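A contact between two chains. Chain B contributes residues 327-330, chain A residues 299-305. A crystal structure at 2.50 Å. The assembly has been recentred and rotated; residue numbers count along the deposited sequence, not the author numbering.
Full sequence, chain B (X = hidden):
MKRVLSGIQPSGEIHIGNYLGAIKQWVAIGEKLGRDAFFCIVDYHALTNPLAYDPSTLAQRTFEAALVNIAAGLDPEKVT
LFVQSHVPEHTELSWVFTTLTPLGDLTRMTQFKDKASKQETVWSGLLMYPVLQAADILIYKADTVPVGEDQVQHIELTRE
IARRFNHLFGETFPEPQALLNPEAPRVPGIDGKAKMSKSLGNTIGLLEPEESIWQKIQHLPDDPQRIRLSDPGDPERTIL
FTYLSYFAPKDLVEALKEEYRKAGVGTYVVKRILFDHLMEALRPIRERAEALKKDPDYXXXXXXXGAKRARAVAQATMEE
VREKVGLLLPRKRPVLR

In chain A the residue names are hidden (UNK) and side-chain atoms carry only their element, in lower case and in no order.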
# COMPACT_ATOMS: atom_id res chain seq x y z
N LEU B 327 2.99 16.17 -2.55
CA LEU B 327 4.33 15.62 -2.41
C LEU B 327 5.33 16.43 -3.25
O LEU B 327 4.99 16.98 -4.31
CB LEU B 327 4.36 14.15 -2.88
CG LEU B 327 3.33 13.20 -2.27
CD1 LEU B 327 3.51 11.83 -2.90
CD2 LEU B 327 3.46 13.13 -0.73
N LEU B 328 6.56 16.51 -2.74
CA LEU B 328 7.67 17.17 -3.41
C LEU B 328 8.05 16.39 -4.67
O LEU B 328 8.40 15.21 -4.59
CB LEU B 328 8.87 17.20 -2.49
CG LEU B 328 10.13 17.79 -3.11
CD1 LEU B 328 9.88 19.27 -3.47
CD2 LEU B 328 11.30 17.62 -2.12
N LEU B 329 7.98 17.01 -5.84
CA LEU B 329 8.34 16.30 -7.05
C LEU B 329 9.83 16.52 -7.35
O LEU B 329 10.38 17.60 -7.15
CB LEU B 329 7.46 16.75 -8.23
CG LEU B 329 5.94 16.53 -8.06
CD1 LEU B 329 5.25 17.04 -9.31
CD2 LEU B 329 5.58 15.04 -7.82
N PRO B 330 10.50 15.46 -7.81
CA PRO B 330 11.92 15.55 -8.13
C PRO B 330 12.17 16.33 -9.42
O PRO B 330 13.18 17.09 -9.49
CB PRO B 330 12.34 14.08 -8.22
CG PRO B 330 11.10 13.41 -8.75
CD PRO B 330 10.00 14.08 -7.96
N UNK A 299 20.41 21.01 -2.86
CA UNK A 299 19.55 20.16 -2.06
C UNK A 299 18.77 19.21 -2.93
O UNK A 299 18.73 18.01 -2.65
c UNK A 299 19.40 21.95 -0.36
c UNK A 299 17.67 20.10 -0.41
c UNK A 299 18.59 21.00 -1.24
N UNK A 300 18.16 19.73 -3.99
CA UNK A 300 17.38 18.89 -4.88
C UNK A 300 18.22 17.83 -5.58
O UNK A 300 17.74 16.72 -5.84
c UNK A 300 13.94 18.40 -5.64
s UNK A 300 14.22 19.67 -4.45
c UNK A 300 16.63 19.74 -5.91
c UNK A 300 15.52 20.62 -5.29
N UNK A 301 19.48 18.15 -5.87
CA UNK A 301 20.39 17.23 -6.54
C UNK A 301 20.85 16.14 -5.56
O UNK A 301 21.03 14.98 -5.95
c UNK A 301 21.59 18.01 -7.10
o UNK A 301 23.55 16.69 -7.50
c UNK A 301 22.50 17.15 -7.97
o UNK A 301 22.17 16.93 -9.15
N UNK A 302 21.05 16.51 -4.29
CA UNK A 302 21.43 15.54 -3.29
C UNK A 302 20.25 14.56 -3.12
O UNK A 302 20.45 13.34 -2.97
c UNK A 302 21.73 16.23 -1.98
N UNK A 303 19.02 15.08 -3.16
CA UNK A 303 17.83 14.24 -3.04
C UNK A 303 17.69 13.32 -4.26
O UNK A 303 17.39 12.14 -4.12
c UNK A 303 16.48 16.00 -1.65
c UNK A 303 15.16 16.73 -1.60
c UNK A 303 16.64 15.13 -0.41
c UNK A 303 16.56 15.11 -2.90
N UNK A 304 17.94 13.85 -5.44
CA UNK A 304 17.83 13.11 -6.69
C UNK A 304 18.82 11.97 -6.72
O UNK A 304 18.48 10.86 -7.12
c UNK A 304 16.00 13.85 -9.17
c UNK A 304 18.10 14.04 -7.86
c UNK A 304 18.12 14.55 -10.34
c UNK A 304 17.51 13.67 -9.22
N UNK A 305 20.04 12.25 -6.29
CA UNK A 305 21.11 11.27 -6.27
C UNK A 305 20.91 10.25 -5.11
O UNK A 305 21.24 9.08 -5.24
o UNK A 305 24.27 10.51 -8.98
o UNK A 305 23.06 12.35 -8.85
c UNK A 305 23.66 11.27 -6.78
c UNK A 305 23.66 11.38 -8.31
c UNK A 305 22.47 11.99 -6.13

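Position 299 opens the helical stretch with three side-chain carbons, one attached to the backbone and carrying the other two. A fork at the first carbon is the mark of valine. V299(A) is buried but out of reach of the loop; its part here is in the backbone, where its O accepts a hydrogen bond from N of position 303 at 3.0 Å.

Position 300 has an unbranched side chain of two carbons, a sulfur and a last carbon. The sulfur lies 4.3 Å from CD2 of L328(B), and the terminal carbon lies 3.9 Å from O of L329(B) and 4.1 Å from O of P330(B). A thioether in a linear chain can only be methionine. M300(A) points toward the loop and takes m at chi1, chi2 and chi3, which places SD beside a leucine methyl and CE near two consecutive carbonyl oxygens. No hydrogen bond arises there, since a methyl group is no conventional donor; these are packing distances.

Position 301 shows two carbons, the second carrying two oxygens: a short carboxylate, hence aspartate. D301(A) is exposed and out of reach of the loop, so its charge has no partner in it.

Position 302 has a single side-chain carbon and is therefore alanine. A302(A) is likewise out of reach of the loop.

Position 303 has four carbons forked at the second, and one terminal carbon sits 4.0 Å from CD2 of L328(B). Branching one carbon beyond CB identifies leucine. L303(A) is buried and points toward the loop, where its CD1 shares the CD2 methyl of L328(B) with the sulfur of M300(A).

Position 304 repeats the pattern, four carbons forked at the second, but one of its terminal carbons meets a different residue, lying 3.8 Å from CB of P330(B). This too is leucine. The CA-to-CB bond of L304(A) points sideways, yet with chi1 at t and chi2 at p the end of the side chain comes nearer, and CD1 reaches the proline.

Position 305 carries three carbons, the third bearing two oxygens, which makes it glutamate. E305(A) is out of reach of the loop, and its N donates to O of D301(A) at 2.9 Å.

The contact is small, 201 Å² summed over both sides, and wholly without hydrogen bonds across it. Helical spacing sets its pattern: 300, 303 and 304 meet the loop, while 299, 301, 302 and 305 stay out of reach. The loop answers with alternation, L328(B) pointing toward the helix and L329(B) away, so that the latter offers its carbonyl oxygen to M300(A) instead of its side chain. P330(B), sideways to the helix, supplies a ring carbon for L304(A). The rule to read is economical: here two leucines and a methionine on one helical face pack against an irregular segment, with the carboxylates kept clear of it.

Chain A 299-305: VMDALLE
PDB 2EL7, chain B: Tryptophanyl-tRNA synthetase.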